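Local structure of sister chromatid cohesion protein (Chaetomium thermophilum, 5T8V) at residues A[1232-1237]-A[1243-1248]; A[1251-1256]-A[1298-1303]; A[1255-1260]-A[1306-1311]; A[1292-1297]-A[1382-1387]. The protein probably acts as a cohesin loader that binds chromatin, the fragment in this entry being its C-terminal part, built from HEAT repeats. All coordinates share one frame; numbering follows the deposited sequence.

Contact 1 of 4, residues A[1232-1237]-A[1243-1248]; sequences LFMEVL and KNRVKF
Arg-1245 and Met-1234 meet at the guanidinium group. Its NE forms a salt bridge with Glu-1293 OE1, outside the two segments. Met-1234 CE lies over one face of the same group, 3.4 Å from Arg-1245 CZ. The arginine is extended from CG to NE and crosses the methionine at about a right angle. A bend at the last methionine torsion (chi3 66°) brings CE round to that face.

The apolar half of the contact is aromatic. Phe-1248 turns its edge to the face of Phe-1233, with the planes at 50°. Phe-1233 CE2 and Phe-1248 CE1 are 3.6 Å apart, and the contact lies toward the rim of the Phe-1233 ring. Met-1234 CG also packs on Phe-1248 CE2, at 3.7 Å. A leucine in place of Phe-1233 would probably leave the edge of Phe-1248 without an aromatic face to pack on. Leu-1237 CD1 touches Asn-1244 OD1 at the turn end.

The two helices, 1231-1240 and 1243-1254, form an antiparallel hairpin. Their segment axes are at 156° and come within 10.5 Å. Helix 1200-1213 packs against Phe-1233 and Phe-1248, and Tyr-1200 adds a second edge-to-face pair with Phe-1248. Helix 1175-1191 touches Val-1236, while Val-1246 faces helix 1291-1319.

Contact 2 of 4, residues A[1251-1256]-A[1298-1303]; sequences KLVSQI and VAAMER
The flat group in this contact is the backbone carbonyl of Ala-1300, and Val-1253 packs against it. Val-1253 CG1 is 3.6 Å from Ala-1300 O and 3.8 Å from Ala-1300 C. No aromatic ring takes part. The same methyl also meets Ala-1300 CB, at 4.1 Å. The other branch, Val-1253 CG2, packs on Met-1301 CG at 3.8 Å, and these two side chains cross at about a right angle. With CG1 anti to the backbone N (chi1 179°), the valine spreads its methyls over two successive residues of the facing helix.

This is helix-to-helix packing in the all-helical HEAT-repeat fold. It joins the C-terminal end of helix 1243-1254 to the middle of helix 1291-1319. All three touching residues are buried, and no hydrogen bond crosses between the segments. Val-1253 also touches Leu-1297 and Leu-1304, one on either side along helix 1291-1319. Nearby, Glu-1302 OE2 forms a salt bridge with Arg-1381 NH2 of helix 1364-1387.

Contact 3 of 4, residues A[1255-1260]-A[1306-1311]; sequences QIDFDI and ASTGAS
The loop that leaves helix 1243-1254 is tied here to helix 1291-1319 of the HEAT-repeat fold. Asp-1257 and Thr-1308 make the bond, at the protein surface. Thr-1308 OG1 donates to Asp-1257 OD1 over 3.1 Å, on the syn side and 30° out of the carboxylate plane. The same oxygen accepts from Phe-1258 N at 2.9 Å, on the anti side. The two donors come from opposite faces of the carboxylate, which should limit its rotation.

The threonine methyl has a separate role. Thr-1308 CG2 lies over one face of the Phe-1258 ring, nearest to CZ. A valine at Thr-1308 would probably cost Asp-1257 its hydrogen bond to the helix, leaving the loop held here by apolar packing. Phe-1258 also touches Leu-1374 and His-1272, on two other helices. The backbone oxygen Ile-1256 O lies in plane at the edge of the Phe-1258 ring.

Contact 4 of 4, residues A[1292-1297]-A[1382-1387]; sequences GEIHSL and TYLRRL
Segments 1292-1297 and 1382-1387 are helical and run roughly antiparallel, with their axes at 148° and 11.0 Å apart at closest approach. The nearest CA atoms, Ile-1294 CA and Leu-1384 CA, are 8.1 Å apart, and side chains bridge that distance.

Leu-1384 is the central residue. Ile-1294 CD1 reaches its CB at 4.1 Å. The isoleucine holds CG1 anti to the backbone N (chi1 177°) and continues extended, which carries CD1 across to the other helix. Leu-1297 CD2 meets Leu-1384 CD1 at 4.2 Å. All three residues are buried. Leu-1384 also packs on Val-1298 and Met-1301, further along helix 1291-1319.

At the more exposed margin, His-1295 and Arg-1385 come edge to edge. His-1295 ND1 and Arg-1385 NH2 are 4.3 Å apart, each near the plane of the other group, and no hydrogen bond forms. Arg-1385 also touches Val-1298 and Glu-1302, and Glu-1302 has its salt bridge with Arg-1381. Within the first helix, Gly-1292 O accepts from both Ser-1296 N and Ser-1296 OG. These donors come from opposite faces of its carbonyl plane.

The helices are thus joined across this contact by apolar packing, with no hydrogen bond between them. The nearby guanidinium would probably make a positive charge on His-1295 less favourable.

In the fold
All four contacts lie in the C-terminal region, on the same side of the chain's centre. Contact 1 comes first and joins two helices close in sequence. Contacts 2 and 3 then open from overlapping residues, their centres 10 Å apart. Contact 4 reaches furthest along the chain, to helix 1364-1387. Helix 1243-1254 serves contacts 1 and 2; helix 1291-1319 serves contacts 2, 3 and 4. Contacts 1 and 4 have centres 16 Å apart and are linked by the Arg-1245 to Glu-1293 salt bridge. Contacts 2 and 4 meet through Val-1253 on Leu-1297. Helix 1291-1319 therefore ties neighbouring helices of this HEAT-repeat region together.

Contact 1 of 4, residues A[1232-1237]-A[1243-1248]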
loop_
_atom_site.group_PDB
_atom_site.type_symbol
_atom_site.label_atom_id
_atom_site.label_comp_id
_atom_site.label_asym_id
_atom_site.label_seq_id
_atom_site.Cartn_x
_atom_site.Cartn_y
_atom_site.Cartn_z
ATOM N N LEU A 1232 -14.778 -27.388 10.291
ATOM C CA LEU A 1232 -16.145 -27.111 9.862
ATOM C C LEU A 1232 -17.123 -27.397 10.992
ATOM O O LEU A 1232 -17.952 -26.550 11.344
ATOM C CB LEU A 1232 -16.504 -27.944 8.628
ATOM C CG LEU A 1232 -15.770 -27.702 7.304
ATOM C CD1 LEU A 1232 -15.463 -26.223 7.092
ATOM C CD2 LEU A 1232 -14.506 -28.555 7.213
ATOM N N PHE A 1233 -17.028 -28.592 11.580
ATOM C CA PHE A 1233 -17.901 -28.969 12.685
ATOM C C PHE A 1233 -17.979 -27.853 13.720
ATOM O O PHE A 1233 -19.042 -27.263 13.945
ATOM C CB PHE A 1233 -17.389 -30.269 13.317
ATOM C CG PHE A 1233 -18.425 -31.026 14.107
ATOM C CD1 PHE A 1233 -19.575 -30.406 14.573
ATOM C CD2 PHE A 1233 -18.240 -32.368 14.387
ATOM C CE1 PHE A 1233 -20.516 -31.111 15.296
ATOM C CE2 PHE A 1233 -19.178 -33.080 15.112
ATOM C CZ PHE A 1233 -20.317 -32.450 15.567
ATOM N N MET A 1234 -16.845 -27.536 14.348
ATOM C CA MET A 1234 -16.844 -26.502 15.374
ATOM C C MET A 1234 -17.315 -25.165 14.825
ATOM O O MET A 1234 -17.955 -24.392 15.548
ATOM C CB MET A 1234 -15.449 -26.368 15.981
ATOM C CG MET A 1234 -15.082 -27.521 16.901
ATOM S SD MET A 1234 -13.822 -27.093 18.114
ATOM C CE MET A 1234 -14.697 -25.898 19.116
ATOM N N GLU A 1235 -17.022 -24.871 13.555
ATOM C CA GLU A 1235 -17.517 -23.629 12.975
ATOM C C GLU A 1235 -19.037 -23.577 13.038
ATOM O O GLU A 1235 -19.618 -22.546 13.395
ATOM C CB GLU A 1235 -17.029 -23.478 11.534
ATOM C CG GLU A 1235 -17.300 -22.103 10.944
ATOM C CD GLU A 1235 -16.506 -21.837 9.679
ATOM O OE1 GLU A 1235 -16.965 -22.241 8.590
ATOM O OE2 GLU A 1235 -15.418 -21.230 9.777
ATOM N N VAL A 1236 -19.698 -24.692 12.720
ATOM C CA VAL A 1236 -21.151 -24.752 12.839
ATOM C C VAL A 1236 -21.571 -24.572 14.289
ATOM O O VAL A 1236 -22.618 -23.977 14.573
ATOM C CB VAL A 1236 -21.676 -26.077 12.251
ATOM C CG1 VAL A 1236 -23.183 -26.204 12.458
ATOM C CG2 VAL A 1236 -21.335 -26.164 10.772
ATOM N N LEU A 1237 -20.767 -25.072 15.229
ATOM C CA LEU A 1237 -21.052 -24.878 16.645
ATOM C C LEU A 1237 -20.778 -23.456 17.111
ATOM O O LEU A 1237 -20.980 -23.163 18.295
ATOM C CB LEU A 1237 -20.236 -25.867 17.481
ATOM C CG LEU A 1237 -20.879 -27.237 17.716
ATOM C CD1 LEU A 1237 -22.029 -27.119 18.698
ATOM C CD2 LEU A 1237 -21.358 -27.858 16.408
ATOM N N LYS A 1243 -22.267 -23.000 26.681
ATOM C CA LYS A 1243 -21.402 -24.128 27.000
ATOM C C LYS A 1243 -21.656 -25.336 26.108
ATOM O O LYS A 1243 -20.918 -26.321 26.210
ATOM C CB LYS A 1243 -21.583 -24.533 28.465
ATOM C CG LYS A 1243 -21.110 -23.488 29.465
ATOM C CD LYS A 1243 -21.285 -23.971 30.896
ATOM C CE LYS A 1243 -20.795 -22.938 31.898
ATOM N NZ LYS A 1243 -20.952 -23.405 33.304
ATOM N N ASN A 1244 -22.673 -25.289 25.244
ATOM C CA ASN A 1244 -22.937 -26.417 24.359
ATOM C C ASN A 1244 -21.721 -26.747 23.506
ATOM O O ASN A 1244 -21.489 -27.916 23.177
ATOM C CB ASN A 1244 -24.144 -26.118 23.472
ATOM C CG ASN A 1244 -24.776 -27.374 22.914
ATOM O OD1 ASN A 1244 -24.589 -27.714 21.746
ATOM N ND2 ASN A 1244 -25.522 -28.079 23.756
ATOM N N ARG A 1245 -20.936 -25.734 23.137
ATOM C CA ARG A 1245 -19.675 -25.982 22.449
ATOM C C ARG A 1245 -18.650 -26.591 23.399
ATOM O O ARG A 1245 -17.990 -27.582 23.065
ATOM C CB ARG A 1245 -19.157 -24.677 21.839
ATOM C CG ARG A 1245 -17.733 -24.736 21.320
ATOM C CD ARG A 1245 -17.476 -23.623 20.312
ATOM N NE ARG A 1245 -16.052 -23.376 20.105
ATOM C CZ ARG A 1245 -15.552 -22.624 19.129
ATOM N NH1 ARG A 1245 -16.357 -22.042 18.250
ATOM N NH2 ARG A 1245 -14.241 -22.459 19.025
ATOM N N VAL A 1246 -18.518 -26.019 24.601
ATOM C CA VAL A 1246 -17.592 -26.554 25.599
ATOM C C VAL A 1246 -17.745 -28.065 25.702
ATOM O O VAL A 1246 -16.787 -28.824 25.509
ATOM C CB VAL A 1246 -17.822 -25.883 26.967
ATOM C CG1 VAL A 1246 -17.036 -26.600 28.070
ATOM C CG2 VAL A 1246 -17.425 -24.420 26.914
ATOM N N LYS A 1247 -18.961 -28.524 26.006
ATOM C CA LYS A 1247 -19.173 -29.949 26.221
ATOM C C LYS A 1247 -18.687 -30.763 25.031
ATOM O O LYS A 1247 -18.092 -31.834 25.205
ATOM C CB LYS A 1247 -20.651 -30.232 26.498
ATOM C CG LYS A 1247 -20.941 -31.672 26.913
ATOM C CD LYS A 1247 -20.196 -32.057 28.190
ATOM C CE LYS A 1247 -20.540 -33.465 28.643
ATOM N NZ LYS A 1247 -20.106 -34.492 27.654
ATOM N N PHE A 1248 -18.917 -30.269 23.812
ATOM C CA PHE A 1248 -18.421 -30.970 22.634
ATOM C C PHE A 1248 -16.932 -31.258 22.781
ATOM O O PHE A 1248 -16.494 -32.411 22.699
ATOM C CB PHE A 1248 -18.695 -30.154 21.370
ATOM C CG PHE A 1248 -18.056 -30.723 20.136
ATOM C CD1 PHE A 1248 -18.556 -31.873 19.551
ATOM C CD2 PHE A 1248 -16.955 -30.108 19.564
ATOM C CE1 PHE A 1248 -17.969 -32.401 18.417
ATOM C CE2 PHE A 1248 -16.364 -30.630 18.429
ATOM C CZ PHE A 1248 -16.871 -31.779 17.855
#

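Contact 2 of 4, residues A[1251-1256]-A[1298-1303]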
loop_
_atom_site.group_PDB
_atom_site.type_symbol
_atom_site.label_atom_id
_atom_site.label_comp_id
_atom_site.label_asym_id
_atom_site.label_seq_id
_atom_site.Cartn_x
_atom_site.Cartn_y
_atom_site.Cartn_z
ATOM N N LYS A 1251 -16.522 -33.814 25.268
ATOM C CA LYS A 1251 -16.868 -35.117 24.713
ATOM C C LYS A 1251 -15.713 -35.679 23.894
ATOM O O LYS A 1251 -15.388 -36.868 24.003
ATOM C CB LYS A 1251 -18.139 -35.014 23.867
ATOM C CG LYS A 1251 -18.618 -36.342 23.273
ATOM C CD LYS A 1251 -18.677 -37.474 24.303
ATOM C CE LYS A 1251 -19.581 -37.143 25.490
ATOM N NZ LYS A 1251 -21.014 -37.009 25.099
ATOM N N LEU A 1252 -15.069 -34.837 23.079
ATOM C CA LEU A 1252 -13.868 -35.274 22.375
ATOM C C LEU A 1252 -12.887 -35.912 23.346
ATOM O O LEU A 1252 -12.445 -37.049 23.148
ATOM C CB LEU A 1252 -13.214 -34.094 21.653
ATOM C CG LEU A 1252 -13.773 -33.714 20.284
ATOM C CD1 LEU A 1252 -13.299 -32.324 19.891
ATOM C CD2 LEU A 1252 -13.340 -34.736 19.249
ATOM N N VAL A 1253 -12.555 -35.194 24.423
ATOM C CA VAL A 1253 -11.650 -35.743 25.429
ATOM C C VAL A 1253 -12.186 -37.068 25.950
ATOM O O VAL A 1253 -11.438 -38.042 26.101
ATOM C CB VAL A 1253 -11.440 -34.727 26.569
ATOM C CG1 VAL A 1253 -10.524 -35.301 27.644
ATOM C CG2 VAL A 1253 -10.868 -33.425 26.024
ATOM N N SER A 1254 -13.492 -37.133 26.219
ATOM C CA SER A 1254 -14.072 -38.358 26.758
ATOM C C SER A 1254 -13.977 -39.501 25.758
ATOM O O SER A 1254 -13.925 -40.670 26.157
ATOM C CB SER A 1254 -15.526 -38.117 27.162
ATOM O OG SER A 1254 -15.604 -37.172 28.217
ATOM N N GLN A 1255 -13.946 -39.190 24.462
ATOM C CA GLN A 1255 -13.794 -40.230 23.453
ATOM C C GLN A 1255 -12.385 -40.802 23.415
ATOM O O GLN A 1255 -12.157 -41.791 22.709
ATOM C CB GLN A 1255 -14.167 -39.679 22.075
ATOM C CG GLN A 1255 -15.668 -39.584 21.830
ATOM C CD GLN A 1255 -16.263 -40.893 21.347
ATOM O OE1 GLN A 1255 -15.764 -41.504 20.403
ATOM N NE2 GLN A 1255 -17.335 -41.332 21.996
ATOM N N ILE A 1256 -11.442 -40.214 24.154
ATOM C CA ILE A 1256 -10.075 -40.719 24.173
ATOM C C ILE A 1256 -9.836 -41.697 25.318
ATOM O O ILE A 1256 -8.855 -42.453 25.277
ATOM C CB ILE A 1256 -9.069 -39.554 24.258
ATOM C CG1 ILE A 1256 -9.376 -38.501 23.188
ATOM C CG2 ILE A 1256 -7.648 -40.064 24.046
ATOM C CD1 ILE A 1256 -8.587 -37.221 23.322
ATOM N N VAL A 1298 -8.434 -28.116 28.551
ATOM C CA VAL A 1298 -7.209 -28.585 29.189
ATOM C C VAL A 1298 -7.505 -29.106 30.586
ATOM O O VAL A 1298 -6.781 -29.965 31.105
ATOM C CB VAL A 1298 -6.145 -27.467 29.217
ATOM C CG1 VAL A 1298 -5.851 -26.973 27.804
ATOM C CG2 VAL A 1298 -6.585 -26.316 30.111
ATOM N N ALA A 1299 -8.564 -28.599 31.221
ATOM C CA ALA A 1299 -8.987 -29.152 32.502
ATOM C C ALA A 1299 -9.460 -30.590 32.339
ATOM O O ALA A 1299 -9.132 -31.458 33.157
ATOM C CB ALA A 1299 -10.092 -28.285 33.108
ATOM N N ALA A 1300 -10.225 -30.863 31.280
ATOM C CA ALA A 1300 -10.694 -32.222 31.038
ATOM C C ALA A 1300 -9.546 -33.140 30.639
ATOM O O ALA A 1300 -9.538 -34.324 30.996
ATOM C CB ALA A 1300 -11.775 -32.218 29.959
ATOM N N MET A 1301 -8.567 -32.615 29.897
ATOM C CA MET A 1301 -7.421 -33.428 29.503
ATOM C C MET A 1301 -6.549 -33.764 30.706
ATOM O O MET A 1301 -6.119 -34.912 30.868
ATOM C CB MET A 1301 -6.608 -32.702 28.430
ATOM C CG MET A 1301 -7.354 -32.511 27.116
ATOM S SD MET A 1301 -6.305 -31.925 25.767
ATOM C CE MET A 1301 -5.886 -30.282 26.334
ATOM N N GLU A 1302 -6.278 -32.778 31.565
ATOM C CA GLU A 1302 -5.549 -33.052 32.798
ATOM C C GLU A 1302 -6.312 -34.033 33.680
ATOM O O GLU A 1302 -5.714 -34.924 34.294
ATOM C CB GLU A 1302 -5.287 -31.748 33.553
ATOM C CG GLU A 1302 -4.349 -30.789 32.839
ATOM C CD GLU A 1302 -4.265 -29.438 33.528
ATOM O OE1 GLU A 1302 -4.948 -29.250 34.556
ATOM O OE2 GLU A 1302 -3.517 -28.565 33.039
ATOM N N ARG A 1303 -7.636 -33.883 33.755
ATOM C CA ARG A 1303 -8.442 -34.789 34.568
ATOM C C ARG A 1303 -8.342 -36.219 34.051
ATOM O O ARG A 1303 -8.109 -37.159 34.822
ATOM C CB ARG A 1303 -9.896 -34.308 34.584
ATOM C CG ARG A 1303 -10.812 -35.096 35.509
ATOM C CD ARG A 1303 -12.107 -34.343 35.803
ATOM N NE ARG A 1303 -12.816 -33.948 34.583
ATOM C CZ ARG A 1303 -12.792 -32.732 34.041
ATOM N NH1 ARG A 1303 -12.096 -31.747 34.598
ATOM N NH2 ARG A 1303 -13.477 -32.495 32.930
#

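Contact 3 of 4, residues A[1255-1260]-A[1306-1311]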
loop_
_atom_site.group_PDB
_atom_site.type_symbol
_atom_site.label_atom_id
_atom_site.label_comp_id
_atom_site.label_asym_id
_atom_site.label_seq_id
_atom_site.Cartn_x
_atom_site.Cartn_y
_atom_site.Cartn_z
ATOM N N GLN A 1255 -13.946 -39.190 24.462
ATOM C CA GLN A 1255 -13.794 -40.230 23.453
ATOM C C GLN A 1255 -12.385 -40.802 23.415
ATOM O O GLN A 1255 -12.157 -41.791 22.709
ATOM C CB GLN A 1255 -14.167 -39.679 22.075
ATOM C CG GLN A 1255 -15.668 -39.584 21.830
ATOM C CD GLN A 1255 -16.263 -40.893 21.347
ATOM O OE1 GLN A 1255 -15.764 -41.504 20.403
ATOM N NE2 GLN A 1255 -17.335 -41.332 21.996
ATOM N N ILE A 1256 -11.442 -40.214 24.154
ATOM C CA ILE A 1256 -10.075 -40.719 24.173
ATOM C C ILE A 1256 -9.836 -41.697 25.318
ATOM O O ILE A 1256 -8.855 -42.453 25.277
ATOM C CB ILE A 1256 -9.069 -39.554 24.258
ATOM C CG1 ILE A 1256 -9.376 -38.501 23.188
ATOM C CG2 ILE A 1256 -7.648 -40.064 24.046
ATOM C CD1 ILE A 1256 -8.587 -37.221 23.322
ATOM N N ASP A 1257 -10.704 -41.710 26.330
ATOM C CA ASP A 1257 -10.576 -42.651 27.437
ATOM C C ASP A 1257 -10.509 -44.073 26.895
ATOM O O ASP A 1257 -10.916 -44.323 25.756
ATOM C CB ASP A 1257 -11.746 -42.501 28.413
ATOM C CG ASP A 1257 -11.345 -42.771 29.849
ATOM O OD1 ASP A 1257 -10.299 -43.417 30.067
ATOM O OD2 ASP A 1257 -12.081 -42.336 30.761
ATOM N N PHE A 1258 -10.008 -45.012 27.694
ATOM C CA PHE A 1258 -9.774 -46.360 27.201
ATOM C C PHE A 1258 -9.846 -47.355 28.347
ATOM O O PHE A 1258 -9.741 -46.997 29.523
ATOM C CB PHE A 1258 -8.417 -46.465 26.497
ATOM C CG PHE A 1258 -7.268 -45.970 27.322
ATOM C CD1 PHE A 1258 -6.936 -44.625 27.331
ATOM C CD2 PHE A 1258 -6.517 -46.845 28.087
ATOM C CE1 PHE A 1258 -5.880 -44.163 28.089
ATOM C CE2 PHE A 1258 -5.459 -46.388 28.847
ATOM C CZ PHE A 1258 -5.140 -45.048 28.847
ATOM N N ASP A 1259 -10.026 -48.620 27.975
ATOM C CA ASP A 1259 -10.044 -49.737 28.913
ATOM C C ASP A 1259 -9.142 -50.821 28.340
ATOM O O ASP A 1259 -9.494 -51.455 27.340
ATOM C CB ASP A 1259 -11.465 -50.261 29.123
ATOM C CG ASP A 1259 -11.636 -50.963 30.455
ATOM O OD1 ASP A 1259 -10.628 -51.448 31.009
ATOM O OD2 ASP A 1259 -12.782 -51.029 30.948
ATOM N N ILE A 1260 -7.978 -51.022 28.959
ATOM C CA ILE A 1260 -7.037 -52.038 28.503
ATOM C C ILE A 1260 -7.789 -53.356 28.376
ATOM O O ILE A 1260 -8.308 -53.884 29.365
ATOM C CB ILE A 1260 -5.828 -52.153 29.449
ATOM C CG1 ILE A 1260 -4.996 -50.868 29.374
ATOM C CG2 ILE A 1260 -4.970 -53.357 29.079
ATOM C CD1 ILE A 1260 -3.856 -50.797 30.368
ATOM N N ALA A 1306 -4.738 -37.649 34.552
ATOM C CA ALA A 1306 -4.500 -37.950 35.958
ATOM C C ALA A 1306 -5.378 -39.087 36.467
ATOM O O ALA A 1306 -5.048 -39.693 37.492
ATOM C CB ALA A 1306 -4.727 -36.700 36.809
ATOM N N SER A 1307 -6.480 -39.390 35.781
ATOM C CA SER A 1307 -7.363 -40.473 36.201
ATOM C C SER A 1307 -6.900 -41.828 35.674
ATOM O O SER A 1307 -6.703 -42.766 36.453
ATOM C CB SER A 1307 -8.797 -40.186 35.741
ATOM O OG SER A 1307 -9.320 -39.038 36.387
ATOM N N THR A 1308 -6.717 -41.947 34.356
ATOM C CA THR A 1308 -6.348 -43.231 33.767
ATOM C C THR A 1308 -4.843 -43.466 33.826
ATOM O O THR A 1308 -4.394 -44.594 34.072
ATOM C CB THR A 1308 -6.834 -43.300 32.319
ATOM O OG1 THR A 1308 -8.219 -42.933 32.261
ATOM C CG2 THR A 1308 -6.664 -44.706 31.763
ATOM N N GLY A 1309 -4.051 -42.417 33.593
ATOM C CA GLY A 1309 -2.611 -42.535 33.705
ATOM C C GLY A 1309 -2.147 -43.036 35.057
ATOM O O GLY A 1309 -1.029 -43.548 35.170
ATOM N N ALA A 1310 -2.980 -42.894 36.090
ATOM C CA ALA A 1310 -2.679 -43.508 37.378
ATOM C C ALA A 1310 -2.642 -45.027 37.249
ATOM O O ALA A 1310 -1.626 -45.668 37.543
ATOM C CB ALA A 1310 -3.718 -43.079 38.417
ATOM N N SER A 1311 -3.750 -45.617 36.797
ATOM C CA SER A 1311 -3.797 -47.061 36.594
ATOM C C SER A 1311 -2.685 -47.514 35.657
ATOM O O SER A 1311 -1.905 -48.418 35.988
ATOM C CB SER A 1311 -5.165 -47.464 36.039
ATOM O OG SER A 1311 -6.207 -47.084 36.920
#

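Contact 4 of 4, residues A[1292-1297]-A[1382-1387]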
loop_
_atom_site.group_PDB
_atom_site.type_symbol
_atom_site.label_atom_id
_atom_site.label_comp_id
_atom_site.label_asym_id
_atom_site.label_seq_id
_atom_site.Cartn_x
_atom_site.Cartn_y
_atom_site.Cartn_z
ATOM N N GLY A 1292 -12.378 -19.669 28.260
ATOM C CA GLY A 1292 -13.097 -20.624 29.088
ATOM C C GLY A 1292 -13.259 -21.970 28.410
ATOM O O GLY A 1292 -13.186 -23.017 29.061
ATOM N N GLU A 1293 -13.484 -21.965 27.093
ATOM C CA GLU A 1293 -13.567 -23.217 26.346
ATOM C C GLU A 1293 -12.257 -23.990 26.433
ATOM O O GLU A 1293 -12.240 -25.169 26.798
ATOM C CB GLU A 1293 -13.921 -22.936 24.885
ATOM C CG GLU A 1293 -15.381 -22.592 24.644
ATOM C CD GLU A 1293 -15.668 -22.274 23.191
ATOM O OE1 GLU A 1293 -14.759 -22.459 22.354
ATOM O OE2 GLU A 1293 -16.800 -21.842 22.886
ATOM N N ILE A 1294 -11.146 -23.336 26.092
ATOM C CA ILE A 1294 -9.851 -24.010 26.119
ATOM C C ILE A 1294 -9.433 -24.335 27.546
ATOM O O ILE A 1294 -8.764 -25.347 27.786
ATOM C CB ILE A 1294 -8.785 -23.158 25.402
ATOM C CG1 ILE A 1294 -7.415 -23.836 25.487
ATOM C CG2 ILE A 1294 -8.719 -21.761 25.997
ATOM C CD1 ILE A 1294 -6.354 -23.186 24.625
ATOM N N HIS A 1295 -9.808 -23.497 28.515
ATOM C CA HIS A 1295 -9.464 -23.783 29.906
ATOM C C HIS A 1295 -10.193 -25.025 30.399
ATOM O O HIS A 1295 -9.594 -25.894 31.044
ATOM C CB HIS A 1295 -9.790 -22.578 30.790
ATOM C CG HIS A 1295 -9.449 -22.783 32.235
ATOM N ND1 HIS A 1295 -8.163 -23.024 32.667
ATOM C CD2 HIS A 1295 -10.226 -22.783 33.344
ATOM C CE1 HIS A 1295 -8.161 -23.163 33.981
ATOM N NE2 HIS A 1295 -9.400 -23.021 34.416
ATOM N N SER A 1296 -11.491 -25.128 30.108
ATOM C CA SER A 1296 -12.230 -26.335 30.458
ATOM C C SER A 1296 -11.726 -27.537 29.670
ATOM O O SER A 1296 -11.780 -28.669 30.165
ATOM C CB SER A 1296 -13.724 -26.126 30.211
ATOM O OG SER A 1296 -14.215 -25.036 30.973
ATOM N N LEU A 1297 -11.230 -27.309 28.453
ATOM C CA LEU A 1297 -10.686 -28.398 27.649
ATOM C C LEU A 1297 -9.428 -28.970 28.289
ATOM O O LEU A 1297 -9.344 -30.174 28.552
ATOM C CB LEU A 1297 -10.397 -27.900 26.230
ATOM C CG LEU A 1297 -9.643 -28.862 25.306
ATOM C CD1 LEU A 1297 -10.385 -30.181 25.166
ATOM C CD2 LEU A 1297 -9.422 -28.223 23.942
ATOM N N THR A 1382 0.368 -29.213 27.002
ATOM C CA THR A 1382 1.421 -28.217 27.169
ATOM C C THR A 1382 1.455 -27.260 25.986
ATOM O O THR A 1382 1.618 -26.045 26.162
ATOM C CB THR A 1382 2.778 -28.903 27.336
ATOM O OG1 THR A 1382 3.080 -29.665 26.161
ATOM C CG2 THR A 1382 2.773 -29.822 28.550
ATOM N N TYR A 1383 1.295 -27.789 24.769
ATOM C CA TYR A 1383 1.297 -26.930 23.590
ATOM C C TYR A 1383 0.216 -25.860 23.682
ATOM O O TYR A 1383 0.421 -24.724 23.246
ATOM C CB TYR A 1383 1.111 -27.766 22.326
ATOM C CG TYR A 1383 0.886 -26.930 21.087
ATOM C CD1 TYR A 1383 1.931 -26.233 20.496
ATOM C CD2 TYR A 1383 -0.373 -26.835 20.510
ATOM C CE1 TYR A 1383 1.730 -25.465 19.364
ATOM C CE2 TYR A 1383 -0.585 -26.071 19.377
ATOM C CZ TYR A 1383 0.470 -25.388 18.808
ATOM O OH TYR A 1383 0.264 -24.624 17.681
ATOM N N LEU A 1384 -0.945 -26.205 24.243
ATOM C CA LEU A 1384 -2.009 -25.219 24.403
ATOM C C LEU A 1384 -1.695 -24.250 25.535
ATOM O O LEU A 1384 -1.911 -23.039 25.402
ATOM C CB LEU A 1384 -3.345 -25.918 24.659
ATOM C CG LEU A 1384 -3.920 -26.804 23.549
ATOM C CD1 LEU A 1384 -5.302 -27.304 23.946
ATOM C CD2 LEU A 1384 -3.979 -26.076 22.214
ATOM N N ARG A 1385 -1.187 -24.763 26.658
ATOM C CA ARG A 1385 -0.865 -23.901 27.789
ATOM C C ARG A 1385 0.141 -22.829 27.392
ATOM O O ARG A 1385 0.035 -21.677 27.828
ATOM C CB ARG A 1385 -0.328 -24.739 28.949
ATOM C CG ARG A 1385 -1.291 -25.811 29.442
ATOM C CD ARG A 1385 -2.399 -25.232 30.303
ATOM N NE ARG A 1385 -1.953 -24.967 31.668
ATOM C CZ ARG A 1385 -2.751 -24.567 32.654
ATOM N NH1 ARG A 1385 -2.252 -24.355 33.864
ATOM N NH2 ARG A 1385 -4.046 -24.380 32.434
ATOM N N ARG A 1386 1.124 -23.186 26.562
ATOM C CA ARG A 1386 2.097 -22.200 26.108
ATOM C C ARG A 1386 1.588 -21.406 24.910
ATOM O O ARG A 1386 2.005 -20.260 24.713
ATOM C CB ARG A 1386 3.420 -22.884 25.757
ATOM C CG ARG A 1386 4.504 -21.917 25.298
ATOM C CD ARG A 1386 5.816 -22.131 26.039
ATOM N NE ARG A 1386 6.762 -21.047 25.789
ATOM C CZ ARG A 1386 7.957 -20.941 26.364
ATOM N NH1 ARG A 1386 8.366 -21.855 27.234
ATOM N NH2 ARG A 1386 8.744 -19.915 26.071
ATOM N N LEU A 1387 0.691 -21.987 24.112
ATOM C CA LEU A 1387 0.184 -21.302 22.929
ATOM C C LEU A 1387 -0.760 -20.159 23.276
ATOM O O LEU A 1387 -1.021 -19.308 22.419
ATOM C CB LEU A 1387 -0.528 -22.299 22.011
ATOM C CG LEU A 1387 -1.232 -21.722 20.778
ATOM C CD1 LEU A 1387 -0.240 -21.000 19.881
ATOM C CD2 LEU A 1387 -1.947 -22.816 20.007
#